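Local coordinates for beta-lactamase (Klebsiella pneumoniae, PDB 6HUH), which probably hydrolyses beta-lactam antibiotics to substituted beta-amino acids through a serine acyl-enzyme, as a class D beta-lactamase, at residues Q90-S95 and I103-R108; Y127-L132 and S149-S154; G217-W222 and R248-V253. All coordinates share one frame; numbering follows the deposited sequence.

The three interactions follow one another along the chain, each closing before the next opens, and all lie in the penicillin-binding transpeptidase fold. Interactions 1 and 2 belong to the helical part: the first sets the first turn of helix 94-99 and the loop before it against helix 103-113, and the second joins two loops, one after helix 115-124 and one leading into helix 155-166. Interaction 3 pins helix 245-264 to strand 215-225 of the antiparallel sheet. Centres lie 20 to 22 Å apart. Interactions 2 and 3 touch where I153 meets W218, linking helical part and sheet. All three have a side chain about 8 to 10 Å from that of S51, the predicted acylated serine.

Interaction 1: residues Q90-S95 and I103-R108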
loop_
_atom_site.group_PDB
_atom_site.type_symbol
_atom_site.label_atom_id
_atom_site.label_comp_id
_atom_site.label_asym_id
_atom_site.label_seq_id
_atom_site.Cartn_x
_atom_site.Cartn_y
_atom_site.Cartn_z
ATOM N N GLN A 90 -6.899 -5.598 11.780
ATOM C CA GLN A 90 -6.530 -4.221 12.140
ATOM C C GLN A 90 -7.332 -3.157 11.396
ATOM O O GLN A 90 -8.301 -3.483 10.717
ATOM C CB GLN A 90 -5.016 -3.968 12.003
ATOM C CG GLN A 90 -4.316 -3.626 13.353
ATOM C CD GLN A 90 -4.618 -2.255 13.959
ATOM O OE1 GLN A 90 -5.594 -2.061 14.697
ATOM N NE2 GLN A 90 -3.722 -1.299 13.756
ATOM N N THR A 91 -6.955 -1.870 11.582
ATOM C CA THR A 91 -7.566 -0.702 10.941
ATOM C C THR A 91 -7.311 -0.792 9.425
ATOM O O THR A 91 -6.153 -0.886 9.004
ATOM C CB THR A 91 -7.018 0.598 11.583
ATOM O OG1 THR A 91 -7.429 0.656 12.946
ATOM C CG2 THR A 91 -7.483 1.854 10.870
ATOM N N THR A 92 -8.377 -0.823 8.612
ATOM C CA THR A 92 -8.165 -0.909 7.172
ATOM C C THR A 92 -8.567 0.399 6.477
ATOM O O THR A 92 -9.437 1.125 6.943
ATOM C CB THR A 92 -8.808 -2.169 6.563
ATOM O OG1 THR A 92 -10.198 -2.117 6.794
ATOM C CG2 THR A 92 -8.249 -3.470 7.150
ATOM N N THR A 93 -7.847 0.715 5.411
ATOM C CA THR A 93 -8.022 1.880 4.548
ATOM C C THR A 93 -8.506 1.329 3.187
ATOM O O THR A 93 -8.422 0.110 3.000
ATOM C CB THR A 93 -6.687 2.665 4.420
ATOM O OG1 THR A 93 -5.749 1.930 3.639
ATOM C CG2 THR A 93 -6.065 2.989 5.741
ATOM N N PRO A 94 -8.977 2.149 2.200
ATOM C CA PRO A 94 -9.428 1.563 0.918
ATOM C C PRO A 94 -8.332 0.825 0.133
ATOM O O PRO A 94 -8.637 -0.052 -0.662
ATOM C CB PRO A 94 -9.984 2.773 0.159
ATOM C CG PRO A 94 -10.308 3.766 1.215
ATOM C CD PRO A 94 -9.219 3.610 2.213
ATOM N N SER A 95 -7.055 1.174 0.381
ATOM C CA SER A 95 -5.859 0.585 -0.240
ATOM C C SER A 95 -5.588 -0.820 0.325
ATOM O O SER A 95 -5.260 -1.747 -0.421
ATOM C CB SER A 95 -4.652 1.500 -0.018
ATOM O OG SER A 95 -3.497 1.032 -0.692
ATOM N N ILE A 103 -13.478 -8.176 3.927
ATOM C CA ILE A 103 -14.915 -8.255 3.711
ATOM C C ILE A 103 -15.696 -7.359 4.650
ATOM O O ILE A 103 -16.691 -6.788 4.210
ATOM C CB ILE A 103 -15.448 -9.707 3.704
ATOM C CG1 ILE A 103 -15.432 -10.341 5.095
ATOM C CG2 ILE A 103 -14.703 -10.570 2.666
ATOM C CD1 ILE A 103 -16.243 -11.610 5.218
ATOM N N TRP A 104 -15.251 -7.201 5.922
ATOM C CA TRP A 104 -15.965 -6.365 6.889
ATOM C C TRP A 104 -16.002 -4.893 6.485
ATOM O O TRP A 104 -16.981 -4.216 6.774
ATOM C CB TRP A 104 -15.476 -6.557 8.323
ATOM C CG TRP A 104 -14.046 -6.213 8.629
ATOM C CD1 TRP A 104 -13.059 -7.097 8.939
ATOM C CD2 TRP A 104 -13.510 -4.899 8.913
ATOM N NE1 TRP A 104 -11.920 -6.424 9.322
ATOM C CE2 TRP A 104 -12.166 -5.075 9.302
ATOM C CE3 TRP A 104 -14.023 -3.590 8.838
ATOM C CZ2 TRP A 104 -11.316 -3.995 9.568
ATOM C CZ3 TRP A 104 -13.183 -2.524 9.110
ATOM C CH2 TRP A 104 -11.852 -2.730 9.484
ATOM N N TYR A 105 -14.976 -4.423 5.761
ATOM C CA TYR A 105 -14.877 -3.051 5.258
ATOM C C TYR A 105 -15.874 -2.842 4.104
ATOM O O TYR A 105 -16.358 -1.728 3.895
ATOM C CB TYR A 105 -13.435 -2.750 4.833
ATOM C CG TYR A 105 -13.144 -1.291 4.585
ATOM C CD1 TYR A 105 -13.328 -0.728 3.327
ATOM C CD2 TYR A 105 -12.614 -0.484 5.591
ATOM C CE1 TYR A 105 -13.050 0.617 3.087
ATOM C CE2 TYR A 105 -12.289 0.848 5.350
ATOM C CZ TYR A 105 -12.531 1.400 4.102
ATOM O OH TYR A 105 -12.258 2.724 3.864
ATOM N N SER A 106 -16.227 -3.921 3.390
ATOM C CA SER A 106 -17.209 -3.847 2.306
ATOM C C SER A 106 -18.607 -3.749 2.892
ATOM O O SER A 106 -19.439 -3.022 2.341
ATOM C CB SER A 106 -17.107 -5.069 1.408
ATOM O OG SER A 106 -15.897 -5.072 0.671
ATOM N N GLN A 107 -18.860 -4.481 4.022
ATOM C CA GLN A 107 -20.135 -4.487 4.761
ATOM C C GLN A 107 -20.369 -3.124 5.395
ATOM O O GLN A 107 -21.503 -2.653 5.400
ATOM C CB GLN A 107 -20.165 -5.577 5.839
ATOM C CG GLN A 107 -19.759 -6.961 5.344
ATOM C CD GLN A 107 -20.038 -8.057 6.341
ATOM O OE1 GLN A 107 -19.753 -7.945 7.541
ATOM N NE2 GLN A 107 -20.571 -9.164 5.853
ATOM N N ARG A 108 -19.300 -2.468 5.887
ATOM C CA ARG A 108 -19.359 -1.115 6.468
ATOM C C ARG A 108 -19.856 -0.128 5.426
ATOM O O ARG A 108 -20.680 0.731 5.745
ATOM C CB ARG A 108 -17.979 -0.651 6.943
ATOM C CG ARG A 108 -17.424 -1.418 8.114
ATOM C CD ARG A 108 -17.948 -0.948 9.451
ATOM N NE ARG A 108 -16.907 -1.127 10.452
ATOM C CZ ARG A 108 -16.717 -2.236 11.155
ATOM N NH1 ARG A 108 -17.532 -3.274 11.006
ATOM N NH2 ARG A 108 -15.721 -2.311 12.026
#
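The hydroxyl oxygen of T92 sits between two aromatic side chains of helix 103-113: OG1 lies 3.2 Å from CH2 of W104 and equally 3.2 Å from CD2 of Y105. It meets both rings obliquely and makes no hydrogen bond to either, so this is contact alone. A chi1 of 61° places OG1 between the backbone N and the carbonyl carbon of T92, on the side facing the helix, while the methyl CG2 turns to CZ2 of W104 at 3.9 Å. The threonine meets the indole end-on and runs past Y105 head to tail. A small branched residue with one polar and one apolar arm suits such a slot. The indole is also met at its edge, near the ring plane, where Q90 O stands 3.3 Å from W104 CZ2; its NE1 donates to W88 O. I103, on helix 103-113, stands at the place of the valine in the Ser-X-Val motif of class D enzymes, and one turn on S106 OG bonds the carboxylated lysine at position 54, a residue that in class D enzymes belongs to the active site. The loop 90-93 therefore packs on the helix that holds this lysine. Y105, with CG anti to the backbone N (chi1 -167°), extends across the loop; T93 O lies over one face of its ring, and its OH, hydrogen-bonded to P73 O, comes 3.5 Å from CG of P94. T93 holds the N-cap position of helix 94-99, and proline fits the following first turn, where its missing N-H costs nothing. The proline ring crosses the phenol end at an angle and also touches Y62 of helix 56-64.

Interaction 2: residues Y127-L132 and S149-S154; sequences YGNRDL and SSLAIS
Y127 and I153 both carry their first side-chain branch anti to the backbone N (chi1 -160° for Y127), and this lays CD1 of I153 over the tyrosine ring, 3.7 Å from the centroid of Y127 and close to the ring normal, a CH-pi contact. L151 crosses the same ring at about a right angle, its CD2 3.9 Å from CD2 of Y127, and that methyl also meets CD2 of L132. N129 differs: chi1 of 77° tucks its carboxamide between backbone N and carbonyl carbon, setting it between the two loops. Y127-G128-N129 is the Tyr-Gly-Asn motif of class D beta-lactamases, here opening a type II' turn that ends at R130. Glycine suits position 128, where phi is positive and CA lies close against A152 O. Beyond it, N129 N donates to A152 O at 3.0 Å. S150 OG bonds D131 O at 2.7 Å, the donor standing above the carbonyl plane. OD1 of N129 accepts from D131 N at 3.0 Å, an Asx turn, and weakly from A152 N, while ND2 gives a nearly straight bond (173°) to S150 O at 3.1 Å. With both ends of the amide engaged, its oxygen and nitrogen are told apart by their partners, which probably helps fix the register of the two loops.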
loop_
_atom_site.group_PDB
_atom_site.type_symbol
_atom_site.label_atom_id
_atom_site.label_comp_id
_atom_site.label_asym_id
_atom_site.label_seq_id
_atom_site.Cartn_x
_atom_site.Cartn_y
_atom_site.Cartn_z
ATOM N N TYR A 127 -24.560 -5.240 -13.353
ATOM C CA TYR A 127 -23.671 -6.243 -12.810
ATOM C C TYR A 127 -24.259 -7.661 -12.754
ATOM O O TYR A 127 -25.049 -7.977 -11.863
ATOM C CB TYR A 127 -23.140 -5.804 -11.449
ATOM C CG TYR A 127 -21.869 -6.513 -11.034
ATOM C CD1 TYR A 127 -20.618 -6.067 -11.474
ATOM C CD2 TYR A 127 -21.908 -7.619 -10.187
ATOM C CE1 TYR A 127 -19.442 -6.716 -11.096
ATOM C CE2 TYR A 127 -20.736 -8.277 -9.803
ATOM C CZ TYR A 127 -19.503 -7.812 -10.248
ATOM O OH TYR A 127 -18.352 -8.463 -9.864
ATOM N N GLY A 128 -23.817 -8.502 -13.699
ATOM C CA GLY A 128 -24.197 -9.906 -13.815
ATOM C C GLY A 128 -25.687 -10.181 -13.727
ATOM O O GLY A 128 -26.470 -9.627 -14.510
ATOM N N ASN A 129 -26.091 -11.044 -12.759
ATOM C CA ASN A 129 -27.508 -11.404 -12.563
ATOM C C ASN A 129 -28.256 -10.385 -11.725
ATOM O O ASN A 129 -29.465 -10.457 -11.621
ATOM C CB ASN A 129 -27.655 -12.816 -12.008
ATOM C CG ASN A 129 -27.379 -12.979 -10.550
ATOM O OD1 ASN A 129 -26.842 -12.100 -9.875
ATOM N ND2 ASN A 129 -27.749 -14.129 -10.033
ATOM N N ARG A 130 -27.517 -9.463 -11.084
ATOM C CA ARG A 130 -28.038 -8.353 -10.282
ATOM C C ARG A 130 -28.839 -8.821 -9.014
ATOM O O ARG A 130 -29.450 -7.996 -8.310
ATOM C CB ARG A 130 -28.846 -7.371 -11.171
ATOM C CG ARG A 130 -28.144 -6.972 -12.473
ATOM C CD ARG A 130 -28.763 -5.757 -13.134
ATOM N NE ARG A 130 -29.877 -6.111 -14.012
ATOM C CZ ARG A 130 -30.517 -5.252 -14.801
ATOM N NH1 ARG A 130 -30.153 -3.972 -14.838
ATOM N NH2 ARG A 130 -31.522 -5.666 -15.564
ATOM N N ASP A 131 -28.776 -10.140 -8.697
ATOM C CA ASP A 131 -29.485 -10.695 -7.543
ATOM C C ASP A 131 -28.784 -10.409 -6.224
ATOM O O ASP A 131 -27.740 -10.994 -5.938
ATOM C CB ASP A 131 -29.733 -12.196 -7.716
ATOM C CG ASP A 131 -30.906 -12.709 -6.908
ATOM O OD1 ASP A 131 -31.137 -12.185 -5.791
ATOM O OD2 ASP A 131 -31.608 -13.625 -7.398
ATOM N N LEU A 132 -29.350 -9.508 -5.420
ATOM C CA LEU A 132 -28.742 -9.169 -4.127
ATOM C C LEU A 132 -29.653 -9.584 -2.963
ATOM O O LEU A 132 -29.645 -8.940 -1.913
ATOM C CB LEU A 132 -28.355 -7.669 -4.042
ATOM C CG LEU A 132 -27.766 -7.017 -5.297
ATOM C CD1 LEU A 132 -27.860 -5.541 -5.219
ATOM C CD2 LEU A 132 -26.323 -7.438 -5.539
ATOM N N SER A 149 -23.238 -16.431 -2.788
ATOM C CA SER A 149 -24.678 -16.600 -2.589
ATOM C C SER A 149 -25.515 -16.228 -3.846
ATOM O O SER A 149 -25.301 -16.824 -4.904
ATOM C CB SER A 149 -25.137 -15.854 -1.333
ATOM O OG SER A 149 -24.998 -14.451 -1.465
ATOM N N SER A 150 -26.459 -15.257 -3.713
ATOM C CA SER A 150 -27.380 -14.786 -4.743
ATOM C C SER A 150 -26.711 -14.249 -5.986
ATOM O O SER A 150 -27.015 -14.721 -7.074
ATOM C CB SER A 150 -28.338 -13.749 -4.171
ATOM O OG SER A 150 -27.638 -12.597 -3.733
ATOM N N LEU A 151 -25.815 -13.261 -5.831
ATOM C CA LEU A 151 -25.096 -12.625 -6.936
ATOM C C LEU A 151 -24.148 -13.593 -7.655
ATOM O O LEU A 151 -23.528 -14.460 -7.020
ATOM C CB LEU A 151 -24.379 -11.340 -6.463
ATOM C CG LEU A 151 -23.874 -10.349 -7.535
ATOM C CD1 LEU A 151 -25.017 -9.782 -8.397
ATOM C CD2 LEU A 151 -23.146 -9.214 -6.896
ATOM N N ALA A 152 -24.104 -13.472 -9.001
ATOM C CA ALA A 152 -23.292 -14.274 -9.912
ATOM C C ALA A 152 -23.001 -13.500 -11.205
ATOM O O ALA A 152 -23.885 -12.856 -11.775
ATOM C CB ALA A 152 -24.001 -15.590 -10.227
ATOM N N ILE A 153 -21.760 -13.543 -11.643
ATOM C CA ILE A 153 -21.339 -12.889 -12.876
ATOM C C ILE A 153 -20.539 -13.872 -13.758
ATOM O O ILE A 153 -19.758 -14.695 -13.250
ATOM C CB ILE A 153 -20.601 -11.534 -12.609
ATOM C CG1 ILE A 153 -20.444 -10.685 -13.913
ATOM C CG2 ILE A 153 -19.257 -11.731 -11.871
ATOM C CD1 ILE A 153 -20.279 -9.170 -13.693
ATOM N N SER A 154 -20.774 -13.811 -15.074
ATOM C CA SER A 154 -20.047 -14.633 -16.025
ATOM C C SER A 154 -18.755 -13.874 -16.474
ATOM O O SER A 154 -18.740 -12.623 -16.472
ATOM C CB SER A 154 -20.942 -15.008 -17.199
ATOM O OG SER A 154 -20.585 -14.297 -18.367
#

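Interaction 3: residues G217-W222 and R248-V253; sequences GWFVGW and RAREEV
Strand 217-222 and helix 248-253 run in broadly the same direction, their axes 43° apart and approaching to 6.9 Å, with the CA atoms of F219 and R250 nearest each other. F219 carries most of the contact. Its CG is anti to the backbone N (chi1 -165°), which swings the ring along the helix surface, while its CB rests on the backbone, 3.6 Å from R250 N. Over one face comes the aliphatic part of R250: CG stands 4.0 Å from the ring centroid of F219 and only 11° off the normal, a CH-pi contact made by methylene rather than by charge. The arginine chain then bends at chi3 and carries the guanidinium off the ring, so a long, flexible residue can cover a buried ring and still place its charge elsewhere. V253 meets the ring from the edge, its CG1 near the ring plane and 3.7 Å from CD2 of F219. This is part of the packing of the C-terminal helix of the fold, 245-264, on the antiparallel sheet; T198 of the neighbouring strand, in the Lys-Thr-Gly motif of the family, touches both F219 and R250. Alternation along the strand sends W218 and V220 to the opposite side of the sheet, where they meet Q158 of helix 155-166, and W218 NE1 bonds P48 O. On the helix side a small residue allows the close approach: A249 CB lies 3.9 Å from CB of F219 and 4.0 Å from the carbonyl carbon C of W218. G217, with no side chain of its own, meets that same methyl through its backbone, its C atom 4.3 Å from A249 CB.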
loop_
_atom_site.group_PDB
_atom_site.type_symbol
_atom_site.label_atom_id
_atom_site.label_comp_id
_atom_site.label_asym_id
_atom_site.label_seq_id
_atom_site.Cartn_x
_atom_site.Cartn_y
_atom_site.Cartn_z
ATOM N N GLY A 217 -11.065 -19.157 -8.662
ATOM C CA GLY A 217 -10.063 -18.112 -8.585
ATOM C C GLY A 217 -10.390 -17.065 -9.613
ATOM O O GLY A 217 -10.852 -17.393 -10.700
ATOM N N TRP A 218 -10.238 -15.816 -9.280
ATOM C CA TRP A 218 -10.532 -14.793 -10.264
ATOM C C TRP A 218 -9.359 -13.813 -10.354
ATOM O O TRP A 218 -8.851 -13.383 -9.327
ATOM C CB TRP A 218 -11.760 -13.961 -9.838
ATOM C CG TRP A 218 -13.152 -14.492 -10.006
ATOM C CD1 TRP A 218 -13.937 -15.018 -9.019
ATOM C CD2 TRP A 218 -14.035 -14.217 -11.108
ATOM N NE1 TRP A 218 -15.226 -15.185 -9.472
ATOM C CE2 TRP A 218 -15.314 -14.711 -10.754
ATOM C CE3 TRP A 218 -13.856 -13.661 -12.391
ATOM C CZ2 TRP A 218 -16.395 -14.679 -11.636
ATOM C CZ3 TRP A 218 -14.927 -13.626 -13.259
ATOM C CH2 TRP A 218 -16.182 -14.126 -12.879
ATOM N N PHE A 219 -8.974 -13.423 -11.561
ATOM C CA PHE A 219 -8.052 -12.321 -11.789
ATOM C C PHE A 219 -8.565 -11.472 -12.937
ATOM O O PHE A 219 -8.433 -11.828 -14.114
ATOM C CB PHE A 219 -6.577 -12.677 -11.908
ATOM C CG PHE A 219 -5.794 -11.392 -11.765
ATOM C CD1 PHE A 219 -5.835 -10.656 -10.581
ATOM C CD2 PHE A 219 -5.088 -10.867 -12.840
ATOM C CE1 PHE A 219 -5.174 -9.437 -10.468
ATOM C CE2 PHE A 219 -4.398 -9.657 -12.714
ATOM C CZ PHE A 219 -4.459 -8.945 -11.532
ATOM N N VAL A 220 -9.264 -10.396 -12.563
ATOM C CA VAL A 220 -9.960 -9.489 -13.478
ATOM C C VAL A 220 -9.346 -8.140 -13.430
ATOM O O VAL A 220 -8.840 -7.761 -12.383
ATOM C CB VAL A 220 -11.498 -9.458 -13.227
ATOM C CG1 VAL A 220 -12.080 -10.846 -13.353
ATOM C CG2 VAL A 220 -11.843 -8.877 -11.871
ATOM N N GLY A 221 -9.353 -7.436 -14.552
ATOM C CA GLY A 221 -8.752 -6.110 -14.625
ATOM C C GLY A 221 -8.399 -5.645 -16.011
ATOM O O GLY A 221 -8.839 -6.222 -17.001
ATOM N N TRP A 222 -7.640 -4.578 -16.086
ATOM C CA TRP A 222 -7.250 -4.005 -17.363
ATOM C C TRP A 222 -5.837 -3.508 -17.327
ATOM O O TRP A 222 -5.294 -3.282 -16.258
ATOM C CB TRP A 222 -8.207 -2.870 -17.774
ATOM C CG TRP A 222 -8.091 -1.612 -16.955
ATOM C CD1 TRP A 222 -7.357 -0.497 -17.252
ATOM C CD2 TRP A 222 -8.747 -1.342 -15.712
ATOM N NE1 TRP A 222 -7.534 0.460 -16.280
ATOM C CE2 TRP A 222 -8.363 -0.040 -15.308
ATOM C CE3 TRP A 222 -9.604 -2.088 -14.878
ATOM C CZ2 TRP A 222 -8.815 0.536 -14.114
ATOM C CZ3 TRP A 222 -10.051 -1.513 -13.694
ATOM C CH2 TRP A 222 -9.657 -0.219 -13.323
ATOM N N ARG A 248 -3.097 -18.357 -8.512
ATOM C CA ARG A 248 -2.734 -19.149 -9.674
ATOM C C ARG A 248 -3.330 -18.430 -10.899
ATOM O O ARG A 248 -2.829 -18.574 -12.015
ATOM C CB ARG A 248 -3.323 -20.564 -9.546
ATOM C CG ARG A 248 -2.535 -21.604 -10.286
ATOM C CD ARG A 248 -3.253 -22.948 -10.356
ATOM N NE ARG A 248 -3.121 -23.768 -9.143
ATOM C CZ ARG A 248 -2.069 -24.530 -8.850
ATOM N NH1 ARG A 248 -1.038 -24.602 -9.685
ATOM N NH2 ARG A 248 -2.057 -25.256 -7.740
ATOM N N ALA A 249 -4.402 -17.651 -10.683
ATOM C CA ALA A 249 -5.075 -16.882 -11.732
ATOM C C ALA A 249 -4.228 -15.658 -12.088
ATOM O O ALA A 249 -3.906 -15.477 -13.263
ATOM C CB ALA A 249 -6.481 -16.477 -11.275
ATOM N N ARG A 250 -3.812 -14.869 -11.050
ATOM C CA ARG A 250 -2.982 -13.663 -11.130
ATOM C C ARG A 250 -1.650 -13.943 -11.822
ATOM O O ARG A 250 -1.188 -13.159 -12.648
ATOM C CB ARG A 250 -2.756 -13.104 -9.717
ATOM C CG ARG A 250 -1.999 -11.770 -9.671
ATOM C CD ARG A 250 -1.923 -11.174 -8.264
ATOM N NE ARG A 250 -0.565 -11.118 -7.700
ATOM C CZ ARG A 250 0.379 -10.251 -8.062
ATOM N NH1 ARG A 250 0.144 -9.357 -9.013
ATOM N NH2 ARG A 250 1.576 -10.290 -7.493
ATOM N N GLU A 251 -1.052 -15.081 -11.471
ATOM C CA GLU A 251 0.199 -15.607 -11.998
ATOM C C GLU A 251 0.071 -15.855 -13.516
ATOM O O GLU A 251 0.894 -15.356 -14.285
ATOM C CB GLU A 251 0.512 -16.899 -11.241
ATOM C CG GLU A 251 1.862 -17.528 -11.486
ATOM C CD GLU A 251 2.031 -18.777 -10.640
ATOM O OE1 GLU A 251 2.648 -18.669 -9.555
ATOM O OE2 GLU A 251 1.472 -19.837 -11.015
ATOM N N GLU A 252 -0.991 -16.586 -13.930
ATOM C CA GLU A 252 -1.288 -16.978 -15.317
ATOM C C GLU A 252 -1.616 -15.791 -16.226
ATOM O O GLU A 252 -1.348 -15.847 -17.432
ATOM C CB GLU A 252 -2.395 -18.052 -15.371
ATOM C CG GLU A 252 -1.900 -19.457 -15.066
ATOM C CD GLU A 252 -2.961 -20.443 -14.599
ATOM O OE1 GLU A 252 -2.695 -21.183 -13.621
ATOM O OE2 GLU A 252 -4.053 -20.489 -15.213
ATOM N N VAL A 253 -2.179 -14.725 -15.651
ATOM C CA VAL A 253 -2.507 -13.511 -16.395
ATOM C C VAL A 253 -1.211 -12.766 -16.718
ATOM O O VAL A 253 -0.987 -12.398 -17.869
ATOM C CB VAL A 253 -3.533 -12.649 -15.631
ATOM C CG1 VAL A 253 -3.560 -11.220 -16.145
ATOM C CG2 VAL A 253 -4.922 -13.266 -15.716
#